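Local coordinates for Apc35852 (Geobacillus stearothermophilus, PDB 1U9C), which is of unknown function but belongs to the DJ-1/PfpI family, whose relatives include chaperones and cysteine proteases, at residues S5-M10 with F38-D44; T24-E30 with P96-G100; G187-F193 with Q204-S208. One frame throughout, in Å; residues are numbered along the deposited sequence.

Interaction 1. Residues S5-M10 with F38-D44; sequences SKRVLM and FQEKGYD
Val8 sends its two methyls to two different rings on the buried side of this contact. CG1, anti to the backbone N (chi1 -179°), comes to 3.9 Å from CE2 of Phe38, while CG2 lies over a face of the same ring and touches CD2 of Tyr43 at 3.9 Å. Two residues along the strand, Met10 brings SD to the edge of the Phe38 ring, 5.4 Å from its centroid, a Met-aromatic contact. Helix 209-221 packs on this buried half, Val216 against Phe38 and Val217 and Leu220 against Tyr43. The segments belong to a beta-alpha-beta crossover: strand 7-12 leads through helix 28-40 into strand 44-49, its parallel neighbour in the central sheet. Gly42, at positive phi, forms a Schellman motif after the last helical turn, and the chain then enters the sheet at Asp44. There Asp44 N donates to Lys6 O (2.9 Å) and Asp44 O accepts from Val8 N (3.0 Å), the two bonds of a parallel bridge centred on Arg7. Toward solvent the packing gives way to polar contacts. The Arg7 and Asp44 side chains run side by side, and NE of Arg7 forms a salt bridge to OD2 of Asp44 (3.0 Å), meeting it from above the carboxylate plane. A water spans Arg7 NH2 and Asp44 OD1, while Arg7 NH1 turns to Gly89 O and Phe90 makes a cation-pi contact with the guanidinium.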
ATOM      1  N   SER A   5      13.506 -12.448  13.935  1.00 35.21           N
ATOM      2  CA  SER A   5      13.031 -12.126  12.616  1.00 32.72           C
ATOM      3  C   SER A   5      12.559 -10.701  12.442  1.00 28.85           C
ATOM      4  O   SER A   5      12.071 -10.083  13.351  1.00 29.29           O
ATOM      5  CB  SER A   5      11.849 -13.010  12.269  1.00 33.00           C
ATOM      6  OG  SER A   5      10.753 -12.702  13.101  1.00 39.15           O
ATOM      7  N   LYS A   6      12.735 -10.218  11.243  1.00 24.45           N
ATOM      8  CA  LYS A   6      12.164  -8.927  10.858  1.00 22.71           C
ATOM      9  C   LYS A   6      10.642  -8.996  10.947  1.00 23.77           C
ATOM     10  O   LYS A   6      10.014 -10.055  10.775  1.00 23.71           O
ATOM     11  CB  LYS A   6      12.609  -8.632   9.433  1.00 23.29           C
ATOM     12  CG  LYS A   6      14.118  -8.450   9.234  1.00 24.98           C
ATOM     13  CD  LYS A   6      14.622  -7.175   9.903  1.00 24.64           C
ATOM     14  CE  LYS A   6      16.139  -6.952   9.709  1.00 26.63           C
ATOM     15  NZ  LYS A   6      16.648  -5.880  10.544  1.00 28.81           N
ATOM     16  N   ARG A   7      10.064  -7.837  11.166  1.00 23.10           N
ATOM     17  CA  ARG A   7       8.634  -7.675  11.383  1.00 24.40           C
ATOM     18  C   ARG A   7       8.104  -6.693  10.371  1.00 22.17           C
ATOM     19  O   ARG A   7       8.635  -5.611  10.160  1.00 21.41           O
ATOM     20  CB  ARG A   7       8.322  -7.169  12.779  1.00 25.13           C
ATOM     21  CG  ARG A   7       8.818  -8.011  13.969  1.00 27.72           C
ATOM     22  CD  ARG A   7       8.297  -7.548  15.309  1.00 30.16           C
ATOM     23  NE  ARG A   7       6.839  -7.701  15.434  1.00 34.28           N
ATOM     24  CZ  ARG A   7       5.974  -6.824  15.980  1.00 33.98           C
ATOM     25  NH1 ARG A   7       6.327  -5.633  16.455  1.00 36.14           N
ATOM     26  NH2 ARG A   7       4.687  -7.158  16.018  1.00 38.13           N
ATOM     27  N   VAL A   8       7.017  -7.066   9.731  1.00 22.14           N
ATOM     28  CA  VAL A   8       6.356  -6.278   8.683  1.00 20.85           C
ATOM     29  C   VAL A   8       4.925  -5.968   9.111  1.00 21.05           C
ATOM     30  O   VAL A   8       4.175  -6.865   9.476  1.00 21.85           O
ATOM     31  CB  VAL A   8       6.360  -6.965   7.297  1.00 22.22           C
ATOM     32  CG1 VAL A   8       5.697  -6.129   6.271  1.00 21.76           C
ATOM     33  CG2 VAL A   8       7.774  -7.301   6.882  1.00 22.03           C
ATOM     34  N   LEU A   9       4.558  -4.698   9.026  1.00 19.45           N
ATOM     35  CA  LEU A   9       3.182  -4.252   9.266  1.00 20.05           C
ATOM     36  C   LEU A   9       2.501  -4.081   7.907  1.00 19.34           C
ATOM     37  O   LEU A   9       2.983  -3.319   7.075  1.00 20.79           O
ATOM     38  CB  LEU A   9       3.184  -2.909   9.997  1.00 19.89           C
ATOM     39  CG  LEU A   9       1.819  -2.263  10.209  1.00 20.42           C
ATOM     40  CD1 LEU A   9       0.946  -3.098  11.119  1.00 20.01           C
ATOM     41  CD2 LEU A   9       2.012  -0.850  10.742  1.00 21.10           C
ATOM     42  N   MET A  10       1.393  -4.775   7.673  1.00 19.68           N
ATOM     43  CA  MET A  10       0.607  -4.570   6.448  1.00 19.22           C
ATOM     44  C   MET A  10      -0.684  -3.865   6.763  1.00 20.76           C
ATOM     45  O   MET A  10      -1.302  -4.253   7.776  1.00 21.02           O
ATOM     46  CB  MET A  10       0.322  -5.907   5.773  1.00 20.45           C
ATOM     47  CG  MET A  10       1.617  -6.644   5.377  1.00 19.75           C
ATOM     48  SD  MET A  10       1.350  -8.143   4.389  1.00 21.56           S
ATOM     49  CE  MET A  10       0.958  -7.430   2.800  1.00 23.84           C
ATOM     50  N   PHE A  38       6.458 -12.521   2.299  1.00 20.94           N
ATOM     51  CA  PHE A  38       6.983 -12.244   3.634  1.00 21.51           C
ATOM     52  C   PHE A  38       6.910 -13.453   4.571  1.00 22.65           C
ATOM     53  O   PHE A  38       7.853 -13.728   5.318  1.00 22.28           O
ATOM     54  CB  PHE A  38       6.259 -11.026   4.237  1.00 20.94           C
ATOM     55  CG  PHE A  38       6.397  -9.754   3.437  1.00 20.38           C
ATOM     56  CD1 PHE A  38       7.532  -9.442   2.716  1.00 21.29           C
ATOM     57  CD2 PHE A  38       5.350  -8.852   3.413  1.00 21.01           C
ATOM     58  CE1 PHE A  38       7.630  -8.287   1.995  1.00 20.16           C
ATOM     59  CE2 PHE A  38       5.462  -7.697   2.686  1.00 19.57           C
ATOM     60  CZ  PHE A  38       6.602  -7.420   1.983  1.00 21.40           C
ATOM     61  N   GLN A  39       5.803 -14.180   4.521  1.00 23.65           N
ATOM     62  CA  GLN A  39       5.705 -15.419   5.309  1.00 25.35           C
ATOM     63  C   GLN A  39       6.794 -16.411   4.887  1.00 25.79           C
ATOM     64  O   GLN A  39       7.409 -17.032   5.798  1.00 27.68           O
ATOM     65  CB  GLN A  39       4.302 -16.029   5.133  1.00 26.73           C
ATOM     66  CG  GLN A  39       3.234 -15.259   5.812  1.00 29.37           C
ATOM     67  CD  GLN A  39       3.384 -15.281   7.297  1.00 36.79           C
ATOM     68  OE1 GLN A  39       3.472 -14.251   7.959  1.00 37.23           O
ATOM     69  NE2 GLN A  39       3.513 -16.476   7.826  1.00 40.38           N
ATOM     70  N   GLU A  40       7.081 -16.565   3.577  1.00 24.00           N
ATOM     71  CA  GLU A  40       8.141 -17.519   3.066  1.00 25.17           C
ATOM     72  C   GLU A  40       9.493 -17.148   3.603  1.00 25.09           C
ATOM     73  O   GLU A  40      10.366 -18.013   3.779  1.00 25.18           O
ATOM     74  CB  GLU A  40       8.195 -17.469   1.520  1.00 25.27           C
ATOM     75  CG  GLU A  40       7.073 -18.205   0.787  1.00 30.43           C
ATOM     76  CD  GLU A  40       6.954 -17.890  -0.721  1.00 31.23           C
ATOM     77  OE1 GLU A  40       7.480 -16.882  -1.278  1.00 37.72           O
ATOM     78  OE2 GLU A  40       6.270 -18.664  -1.427  1.00 41.30           O
ATOM     79  N   LYS A  41       9.761 -15.883   3.799  1.00 24.01           N
ATOM     80  CA  LYS A  41      11.026 -15.448   4.310  1.00 23.85           C
ATOM     81  C   LYS A  41      11.122 -15.612   5.815  1.00 23.52           C
ATOM     82  O   LYS A  41      12.195 -15.363   6.400  1.00 25.45           O
ATOM     83  CB  LYS A  41      11.263 -13.959   4.005  1.00 25.07           C
ATOM     84  CG  LYS A  41      11.651 -13.641   2.607  1.00 29.71           C
ATOM     85  CD  LYS A  41      13.012 -14.254   2.189  1.00 31.96           C
ATOM     86  CE  LYS A  41      14.215 -13.710   2.908  1.00 36.71           C
ATOM     87  NZ  LYS A  41      15.492 -14.320   2.345  1.00 36.47           N
ATOM     88  N   GLY A  42      10.027 -15.974   6.467  1.00 22.50           N
ATOM     89  CA  GLY A  42      10.017 -16.144   7.907  1.00 23.03           C
ATOM     90  C   GLY A  42       9.796 -14.889   8.715  1.00 23.25           C
ATOM     91  O   GLY A  42      10.052 -14.855   9.903  1.00 23.48           O
ATOM     92  N   TYR A  43       9.295 -13.846   8.066  1.00 22.28           N
ATOM     93  CA  TYR A  43       9.022 -12.639   8.768  1.00 21.75           C
ATOM     94  C   TYR A  43       7.791 -12.747   9.654  1.00 23.00           C
ATOM     95  O   TYR A  43       6.875 -13.547   9.389  1.00 25.07           O
ATOM     96  CB  TYR A  43       8.835 -11.479   7.794  1.00 22.67           C
ATOM     97  CG  TYR A  43      10.017 -11.162   6.902  1.00 22.97           C
ATOM     98  CD1 TYR A  43      11.342 -11.486   7.242  1.00 23.49           C
ATOM     99  CD2 TYR A  43       9.805 -10.476   5.710  1.00 22.64           C
ATOM    100  CE1 TYR A  43      12.413 -11.136   6.398  1.00 24.45           C
ATOM    101  CE2 TYR A  43      10.839 -10.147   4.898  1.00 26.18           C
ATOM    102  CZ  TYR A  43      12.137 -10.462   5.215  1.00 24.84           C
ATOM    103  OH  TYR A  43      13.196 -10.132   4.393  1.00 29.69           O
ATOM    104  N   ASP A  44       7.745 -11.920  10.669  1.00 23.16           N
ATOM    105  CA  ASP A  44       6.585 -11.775  11.582  1.00 24.21           C
ATOM    106  C   ASP A  44       5.696 -10.688  10.980  1.00 24.64           C
ATOM    107  O   ASP A  44       6.025  -9.519  11.100  1.00 26.87           O
ATOM    108  CB  ASP A  44       7.076 -11.366  12.960  1.00 24.67           C
ATOM    109  CG  ASP A  44       5.958 -11.130  13.986  1.00 27.28           C
ATOM    110  OD1 ASP A  44       4.792 -11.482  13.717  1.00 36.60           O
ATOM    111  OD2 ASP A  44       6.196 -10.627  15.137  1.00 35.14           O
TER
HETATM  112  O   HOH W   1       2.979  -9.417  14.745  1.00 52.38           O

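Interaction 2. Residues T24-E30 with P96-G100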
ATOM      1  N   THR A  24     -16.004  -0.989  -4.181  1.00 23.72           N
ATOM      2  CA  THR A  24     -14.607  -1.362  -4.156  1.00 21.93           C
ATOM      3  C   THR A  24     -14.239  -2.032  -2.848  1.00 21.76           C
ATOM      4  O   THR A  24     -15.038  -2.609  -2.123  1.00 23.22           O
ATOM      5  CB  THR A  24     -13.824  -0.128  -4.494  1.00 21.93           C
ATOM      6  OG1 THR A  24     -12.441  -0.397  -4.667  1.00 23.63           O
ATOM      7  CG2 THR A  24     -13.989   1.008  -3.469  1.00 23.63           C
ATOM      8  N   GLY A  25     -12.938  -2.028  -2.596  1.00 20.30           N
ATOM      9  CA  GLY A  25     -12.296  -2.613  -1.394  1.00 20.58           C
ATOM     10  C   GLY A  25     -10.815  -2.804  -1.661  1.00 19.28           C
ATOM     11  O   GLY A  25     -10.259  -2.098  -2.425  1.00 19.75           O
ATOM     12  N   LEU A  26     -10.226  -3.750  -0.949  1.00 19.61           N
ATOM     13  CA  LEU A  26      -8.830  -4.154  -1.145  1.00 19.45           C
ATOM     14  C   LEU A  26      -8.693  -4.931  -2.419  1.00 19.54           C
ATOM     15  O   LEU A  26      -9.531  -5.782  -2.758  1.00 20.07           O
ATOM     16  CB  LEU A  26      -8.441  -5.065   0.018  1.00 19.39           C
ATOM     17  CG  LEU A  26      -7.170  -5.889  -0.173  1.00 19.75           C
ATOM     18  CD1 LEU A  26      -5.915  -5.080  -0.266  1.00 20.20           C
ATOM     19  CD2 LEU A  26      -7.092  -6.889   0.990  1.00 20.42           C
ATOM     20  N   TRP A  27      -7.644  -4.643  -3.196  1.00 20.13           N
ATOM     21  CA  TRP A  27      -7.316  -5.460  -4.342  1.00 20.51           C
ATOM     22  C   TRP A  27      -6.548  -6.691  -3.844  1.00 19.63           C
ATOM     23  O   TRP A  27      -5.389  -6.572  -3.462  1.00 20.08           O
ATOM     24  CB  TRP A  27      -6.450  -4.712  -5.377  1.00 21.23           C
ATOM     25  CG  TRP A  27      -6.450  -5.389  -6.672  1.00 21.79           C
ATOM     26  CD1 TRP A  27      -5.615  -6.407  -7.078  1.00 22.49           C
ATOM     27  CD2 TRP A  27      -7.403  -5.216  -7.712  1.00 21.87           C
ATOM     28  NE1 TRP A  27      -5.986  -6.842  -8.338  1.00 23.44           N
ATOM     29  CE2 TRP A  27      -7.084  -6.129  -8.724  1.00 22.66           C
ATOM     30  CE3 TRP A  27      -8.497  -4.361  -7.882  1.00 23.05           C
ATOM     31  CZ2 TRP A  27      -7.821  -6.207  -9.888  1.00 24.25           C
ATOM     32  CZ3 TRP A  27      -9.228  -4.455  -9.048  1.00 25.36           C
ATOM     33  CH2 TRP A  27      -8.895  -5.345 -10.006  1.00 24.48           C
ATOM     34  N   LEU A  28      -7.209  -7.824  -3.827  1.00 19.42           N
ATOM     35  CA  LEU A  28      -6.723  -9.006  -3.124  1.00 19.31           C
ATOM     36  C   LEU A  28      -5.265  -9.348  -3.393  1.00 20.54           C
ATOM     37  O   LEU A  28      -4.473  -9.535  -2.443  1.00 20.43           O
ATOM     38  CB  LEU A  28      -7.664 -10.187  -3.368  1.00 21.37           C
ATOM     39  CG  LEU A  28      -7.206 -11.472  -2.701  1.00 20.94           C
ATOM     40  CD1 LEU A  28      -7.065 -11.392  -1.180  1.00 22.75           C
ATOM     41  CD2 LEU A  28      -8.201 -12.560  -3.106  1.00 21.85           C
ATOM     42  N   GLU A  29      -4.847  -9.409  -4.644  1.00 20.51           N
ATOM     43  CA  GLU A  29      -3.511  -9.869  -4.958  1.00 20.27           C
ATOM     44  C   GLU A  29      -2.462  -8.998  -4.300  1.00 20.22           C
ATOM     45  O   GLU A  29      -1.343  -9.454  -4.015  1.00 21.04           O
ATOM     46  CB  GLU A  29      -3.297  -9.885  -6.511  1.00 21.46           C
ATOM     47  CG  GLU A  29      -1.876 -10.187  -6.966  1.00 24.71           C
ATOM     48  CD  GLU A  29      -1.663 -10.179  -8.450  1.00 27.48           C
ATOM     49  OE1 GLU A  29      -2.526  -9.703  -9.223  1.00 33.14           O
ATOM     50  OE2 GLU A  29      -0.547 -10.639  -8.806  1.00 32.62           O
ATOM     51  N   GLU A  30      -2.735  -7.714  -4.205  1.00 19.80           N
ATOM     52  CA  GLU A  30      -1.775  -6.759  -3.669  1.00 19.93           C
ATOM     53  C   GLU A  30      -1.450  -6.966  -2.205  1.00 19.78           C
ATOM     54  O   GLU A  30      -0.421  -6.495  -1.734  1.00 20.42           O
ATOM     55  CB  GLU A  30      -2.232  -5.344  -3.943  1.00 20.84           C
ATOM     56  CG  GLU A  30      -2.223  -5.011  -5.444  1.00 20.78           C
ATOM     57  CD  GLU A  30      -2.854  -3.736  -5.798  1.00 24.34           C
ATOM     58  OE1 GLU A  30      -3.177  -2.942  -4.969  1.00 24.35           O
ATOM     59  OE2 GLU A  30      -3.046  -3.587  -7.062  1.00 25.38           O
ATOM     60  N   PRO A  96      -0.952  -2.318   0.541  1.00 18.47           N
ATOM     61  CA  PRO A  96      -1.632  -2.731  -0.662  1.00 19.73           C
ATOM     62  C   PRO A  96      -2.659  -1.682  -1.073  1.00 19.50           C
ATOM     63  O   PRO A  96      -3.062  -0.809  -0.329  1.00 20.69           O
ATOM     64  CB  PRO A  96      -2.344  -4.008  -0.206  1.00 20.51           C
ATOM     65  CG  PRO A  96      -1.553  -4.501   0.960  1.00 20.10           C
ATOM     66  CD  PRO A  96      -1.238  -3.209   1.658  1.00 18.85           C
ATOM     67  N   GLY A  97      -3.144  -1.861  -2.306  1.00 20.44           N
ATOM     68  CA  GLY A  97      -4.138  -0.961  -2.923  1.00 20.73           C
ATOM     69  C   GLY A  97      -5.560  -1.448  -2.998  1.00 21.12           C
ATOM     70  O   GLY A  97      -6.078  -2.100  -2.085  1.00 20.93           O
ATOM     71  N   GLY A  98      -6.182  -1.144  -4.125  1.00 21.35           N
ATOM     72  CA  GLY A  98      -7.609  -1.131  -4.313  1.00 21.07           C
ATOM     73  C   GLY A  98      -8.080   0.323  -4.260  1.00 21.20           C
ATOM     74  O   GLY A  98      -7.593   1.099  -3.462  1.00 21.52           O
ATOM     75  N   HIS A  99      -9.167   0.623  -4.978  1.00 21.14           N
ATOM     76  CA  HIS A  99      -9.713   1.986  -4.932  1.00 22.49           C
ATOM     77  C   HIS A  99     -10.237   2.385  -3.572  1.00 21.16           C
ATOM     78  O   HIS A  99     -10.288   3.574  -3.332  1.00 21.99           O
ATOM     79  CB  HIS A  99     -10.820   2.187  -5.990  1.00 22.58           C
ATOM     80  CG  HIS A  99     -10.326   2.440  -7.383  1.00 23.23           C
ATOM     81  ND1 HIS A  99     -10.358   1.470  -8.347  1.00 31.35           N
ATOM     82  CD2 HIS A  99      -9.853   3.561  -7.984  1.00 25.22           C
ATOM     83  CE1 HIS A  99      -9.874   1.964  -9.482  1.00 28.38           C
ATOM     84  NE2 HIS A  99      -9.595   3.242  -9.300  1.00 26.99           N
ATOM     85  N   GLY A 100     -10.558   1.423  -2.694  1.00 21.38           N
ATOM     86  CA  GLY A 100     -11.003   1.759  -1.338  1.00 20.98           C
ATOM     87  C   GLY A 100     -10.018   2.652  -0.646  1.00 20.41           C
ATOM     88  O   GLY A 100     -10.414   3.545   0.092  1.00 20.98           O
TER
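The glycine-rich loop 96-100 and the start of helix 28-40 border Cys129, present as a sulfinic acid and probably the reactive cysteine of the DJ-1/PfpI family. Gly98 N donates to one of the sulfinate oxygens, and Glu30 reaches the same site from the helix, consistent with the glutamate that sits beside the reactive cysteine in DJ-1. Glu30 is extended beyond CG (chi2 171°), which carries OE1 to within 2.9 Å of Gly97 N, although that hydrogen bond is weak and bent. A straighter one, 167° at the hydrogen, runs from Trp27 N to Gly97 O over 3.2 Å and arrives from above the carbonyl plane. The backbones are close enough here to exclude a side chain at Gly98: a CB would collide with Gly25 O and Trp27 N, and Gly98 CA instead makes a CA-H...O contact with Gly25 O. At the far end of the loop Thr24 OG1, hydrogen-bonded to Asp58, lies 3.3 Å from CB of His99, whose NE2 is hydrogen-bonded to Glu160. On the side nearest the sheet, Leu26 CD1 packs against Pro96 CB at 3.7 Å. Pro96 CB also sits 3.5 Å from the carbonyl O of Glu30, a buried oxygen with no hydrogen-bond partner.

Interaction 3. Residues G187-F193 with Q204-S208; sequences GGKWTDF and QNPQS
Gln204 lays its carboxamide against Gly187 and grips both polar backbone atoms of that glycine. Gly187 N points almost straight (178°) at a lone pair of Gln204 OE1, 2.8 Å away and in the carbonyl plane, whereas Gln204 NE2 reaches back to Gly187 O at 3.3 Å from above the plane of that carbonyl. The side chain has CG anti to the backbone N (chi1 -167°) and is extended beyond CG, and this gives it the span to cross to the other loop. Beside it the Phe193 side chain crosses at a slant, its ring turned 60° from the amide plane, and Phe193 CB is 3.5 Å from OE1 of Gln204. With an alanine in place of Gln204, both bonds to Gly187 would go, and its N-H would probably be left without this acceptor, so that the start of the 187-193 loop could shift.

Asn205, next in the chain, sends its amide into the same loop further along, at the type II turn from Gly188 to Thr191. Its ND2 donates to Thr191 O (2.9 Å), which lies in the amide plane, and also has Glu159 as a partner. Ser208 OG accepts from Phe193 N at 3.0 Å, while the backbones join where Gln204 N donates to Phe193 O. On the solvent side, CG of Gln207 rests 3.5 Å from Trp190 O and CB of Asp192 lies against Gln207 O, with the Asp192 carboxylate continuing to Ser211.

These loops flank the hairpin of strands 194-197 and 200-203 at the edge of the sheet: helix 157-163 receives Lys189 and Trp190 through Glu162, and the 206-208 turn leads directly into helix 209-221.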
ATOM      1  N   GLY A 187       5.907   2.595 -15.823  1.00 26.54           N
ATOM      2  CA  GLY A 187       6.112   1.723 -16.949  1.00 27.57           C
ATOM      3  C   GLY A 187       4.806   1.644 -17.722  1.00 27.81           C
ATOM      4  O   GLY A 187       3.813   2.342 -17.419  1.00 27.48           O
ATOM      5  N   GLY A 188       4.782   0.764 -18.710  1.00 28.62           N
ATOM      6  CA  GLY A 188       3.571   0.582 -19.490  1.00 29.24           C
ATOM      7  C   GLY A 188       2.368   0.311 -18.613  1.00 29.97           C
ATOM      8  O   GLY A 188       2.486  -0.341 -17.570  1.00 29.96           O
ATOM      9  N   LYS A 189       1.200   0.808 -19.017  1.00 30.61           N
ATOM     10  CA  LYS A 189      -0.012   0.501 -18.266  1.00 31.67           C
ATOM     11  C   LYS A 189      -0.073  -1.016 -18.077  1.00 31.88           C
ATOM     12  O   LYS A 189       0.279  -1.780 -18.963  1.00 32.69           O
ATOM     13  CB  LYS A 189      -1.283   1.045 -18.948  1.00 32.04           C
ATOM     14  CG  LYS A 189      -1.505   0.663 -20.404  1.00 33.29           C
ATOM     15  CD  LYS A 189      -2.890   1.088 -20.849  1.00 33.49           C
ATOM     16  CE  LYS A 189      -3.057   1.001 -22.338  1.00 33.96           C
ATOM     17  NZ  LYS A 189      -4.439   1.369 -22.758  1.00 34.95           N
ATOM     18  N   TRP A 190      -0.482  -1.441 -16.895  1.00 31.58           N
ATOM     19  CA  TRP A 190      -0.688  -2.861 -16.579  1.00 31.49           C
ATOM     20  C   TRP A 190       0.523  -3.765 -16.710  1.00 31.97           C
ATOM     21  O   TRP A 190       0.351  -4.967 -16.849  1.00 33.00           O
ATOM     22  CB  TRP A 190      -1.845  -3.450 -17.419  1.00 33.06           C
ATOM     23  CG  TRP A 190      -3.004  -2.571 -17.550  1.00 34.18           C
ATOM     24  CD1 TRP A 190      -3.532  -2.051 -18.705  1.00 34.87           C
ATOM     25  CD2 TRP A 190      -3.813  -2.084 -16.480  1.00 34.31           C
ATOM     26  NE1 TRP A 190      -4.619  -1.267 -18.402  1.00 35.66           N
ATOM     27  CE2 TRP A 190      -4.816  -1.277 -17.047  1.00 36.04           C
ATOM     28  CE3 TRP A 190      -3.793  -2.254 -15.089  1.00 35.91           C
ATOM     29  CZ2 TRP A 190      -5.779  -0.632 -16.272  1.00 36.80           C
ATOM     30  CZ3 TRP A 190      -4.745  -1.625 -14.337  1.00 35.38           C
ATOM     31  CH2 TRP A 190      -5.737  -0.826 -14.931  1.00 36.00           C
ATOM     32  N   THR A 191       1.733  -3.204 -16.686  1.00 30.68           N
ATOM     33  CA  THR A 191       2.943  -3.999 -16.619  1.00 29.82           C
ATOM     34  C   THR A 191       3.604  -3.904 -15.248  1.00 29.94           C
ATOM     35  O   THR A 191       3.387  -2.935 -14.516  1.00 29.96           O
ATOM     36  CB  THR A 191       3.981  -3.530 -17.676  1.00 30.21           C
ATOM     37  OG1 THR A 191       4.394  -2.175 -17.413  1.00 29.10           O
ATOM     38  CG2 THR A 191       3.371  -3.467 -19.061  1.00 30.37           C
ATOM     39  N   ASP A 192       4.424  -4.897 -14.926  1.00 28.31           N
ATOM     40  CA  ASP A 192       5.143  -4.943 -13.675  1.00 29.36           C
ATOM     41  C   ASP A 192       6.170  -3.840 -13.703  1.00 28.59           C
ATOM     42  O   ASP A 192       7.123  -3.871 -14.480  1.00 30.50           O
ATOM     43  CB  ASP A 192       5.785  -6.327 -13.466  1.00 28.87           C
ATOM     44  CG  ASP A 192       6.711  -6.380 -12.273  1.00 30.90           C
ATOM     45  OD1 ASP A 192       6.671  -5.456 -11.429  1.00 29.60           O
ATOM     46  OD2 ASP A 192       7.556  -7.291 -12.125  1.00 37.47           O
ATOM     47  N   PHE A 193       5.972  -2.872 -12.848  1.00 25.29           N
ATOM     48  CA  PHE A 193       6.884  -1.793 -12.645  1.00 24.46           C
ATOM     49  C   PHE A 193       6.919  -1.414 -11.170  1.00 23.61           C
ATOM     50  O   PHE A 193       5.893  -1.030 -10.579  1.00 24.12           O
ATOM     51  CB  PHE A 193       6.495  -0.556 -13.466  1.00 24.63           C
ATOM     52  CG  PHE A 193       7.497   0.545 -13.329  1.00 24.26           C
ATOM     53  CD1 PHE A 193       8.743   0.450 -13.961  1.00 27.19           C
ATOM     54  CD2 PHE A 193       7.244   1.628 -12.531  1.00 25.23           C
ATOM     55  CE1 PHE A 193       9.676   1.443 -13.793  1.00 28.33           C
ATOM     56  CE2 PHE A 193       8.184   2.637 -12.383  1.00 26.58           C
ATOM     57  CZ  PHE A 193       9.405   2.538 -13.008  1.00 27.50           C
ATOM     58  N   GLN A 204       3.357  -0.022  -9.294  1.00 22.18           N
ATOM     59  CA  GLN A 204       2.360   0.686 -10.111  1.00 22.47           C
ATOM     60  C   GLN A 204       0.961   0.083 -10.131  1.00 24.20           C
ATOM     61  O   GLN A 204      -0.013   0.795 -10.205  1.00 23.82           O
ATOM     62  CB  GLN A 204       2.904   0.770 -11.536  1.00 22.68           C
ATOM     63  CG  GLN A 204       2.152   1.722 -12.437  1.00 22.36           C
ATOM     64  CD  GLN A 204       2.755   1.808 -13.793  1.00 24.38           C
ATOM     65  OE1 GLN A 204       3.971   1.854 -13.916  1.00 24.23           O
ATOM     66  NE2 GLN A 204       1.926   1.738 -14.812  1.00 24.81           N
ATOM     67  N   ASN A 205       0.869  -1.230 -10.099  1.00 25.04           N
ATOM     68  CA  ASN A 205      -0.398  -1.892 -10.367  1.00 24.97           C
ATOM     69  C   ASN A 205      -0.384  -3.340  -9.833  1.00 24.45           C
ATOM     70  O   ASN A 205       0.600  -3.775  -9.249  1.00 23.03           O
ATOM     71  CB  ASN A 205      -0.655  -1.822 -11.849  1.00 26.64           C
ATOM     72  CG  ASN A 205       0.518  -2.301 -12.602  1.00 24.43           C
ATOM     73  OD1 ASN A 205       1.140  -3.230 -12.160  1.00 26.11           O
ATOM     74  ND2 ASN A 205       0.891  -1.629 -13.698  1.00 27.61           N
ATOM     75  N   PRO A 206      -1.465  -4.098 -10.011  1.00 24.00           N
ATOM     76  CA  PRO A 206      -1.512  -5.434  -9.416  1.00 23.83           C
ATOM     77  C   PRO A 206      -0.387  -6.307  -9.872  1.00 24.79           C
ATOM     78  O   PRO A 206       0.141  -7.091  -9.122  1.00 25.68           O
ATOM     79  CB  PRO A 206      -2.892  -5.977  -9.858  1.00 24.65           C
ATOM     80  CG  PRO A 206      -3.689  -4.811 -10.052  1.00 25.70           C
ATOM     81  CD  PRO A 206      -2.763  -3.726 -10.591  1.00 24.82           C
ATOM     82  N   GLN A 207       0.004  -6.124 -11.119  1.00 24.69           N
ATOM     83  CA  GLN A 207       1.088  -6.868 -11.720  1.00 24.98           C
ATOM     84  C   GLN A 207       2.472  -6.560 -11.125  1.00 25.19           C
ATOM     85  O   GLN A 207       3.458  -7.282 -11.400  1.00 25.66           O
ATOM     86  CB  GLN A 207       1.135  -6.591 -13.245  1.00 25.89           C
ATOM     87  CG  GLN A 207      -0.124  -6.994 -14.048  1.00 29.19           C
ATOM     88  CD  GLN A 207      -1.348  -6.088 -13.893  1.00 31.32           C
ATOM     89  OE1 GLN A 207      -1.274  -4.955 -13.436  1.00 28.23           O
ATOM     90  NE2 GLN A 207      -2.504  -6.586 -14.365  1.00 37.21           N
ATOM     91  N   SER A 208       2.549  -5.500 -10.321  1.00 22.28           N
ATOM     92  CA  SER A 208       3.786  -5.108  -9.628  1.00 22.11           C
ATOM     93  C   SER A 208       3.880  -5.622  -8.187  1.00 22.20           C
ATOM     94  O   SER A 208       4.844  -5.251  -7.492  1.00 22.54           O
ATOM     95  CB  SER A 208       3.829  -3.591  -9.596  1.00 22.47           C
ATOM     96  OG  SER A 208       3.663  -3.052 -10.900  1.00 22.73           O
TER

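Interactions 1 and 2 sit toward opposite ends of helix 28-40, their centres about 20 Å apart, yet they meet through the core, where Met10 CE comes to 4.3 Å from Pro96 CG. Interaction 2 borders the oxidised Cys129, and interaction 3 adjoins it: Pro206 CG, of 204-208, lies 3.3 Å from Glu30 OE2 and 3.5 Å from Trp27 NE1, so the 3-10 turn packs against the glutamate beside Cys129. The centres of interactions 2 and 3 are about 15 Å apart. Interaction 1 lies far from interaction 3, centres about 24 Å and nearest atoms about 10 Å apart, and lies where strands 7-12 and 44-49 begin, whereas interaction 2 follows the end of strand 92-95.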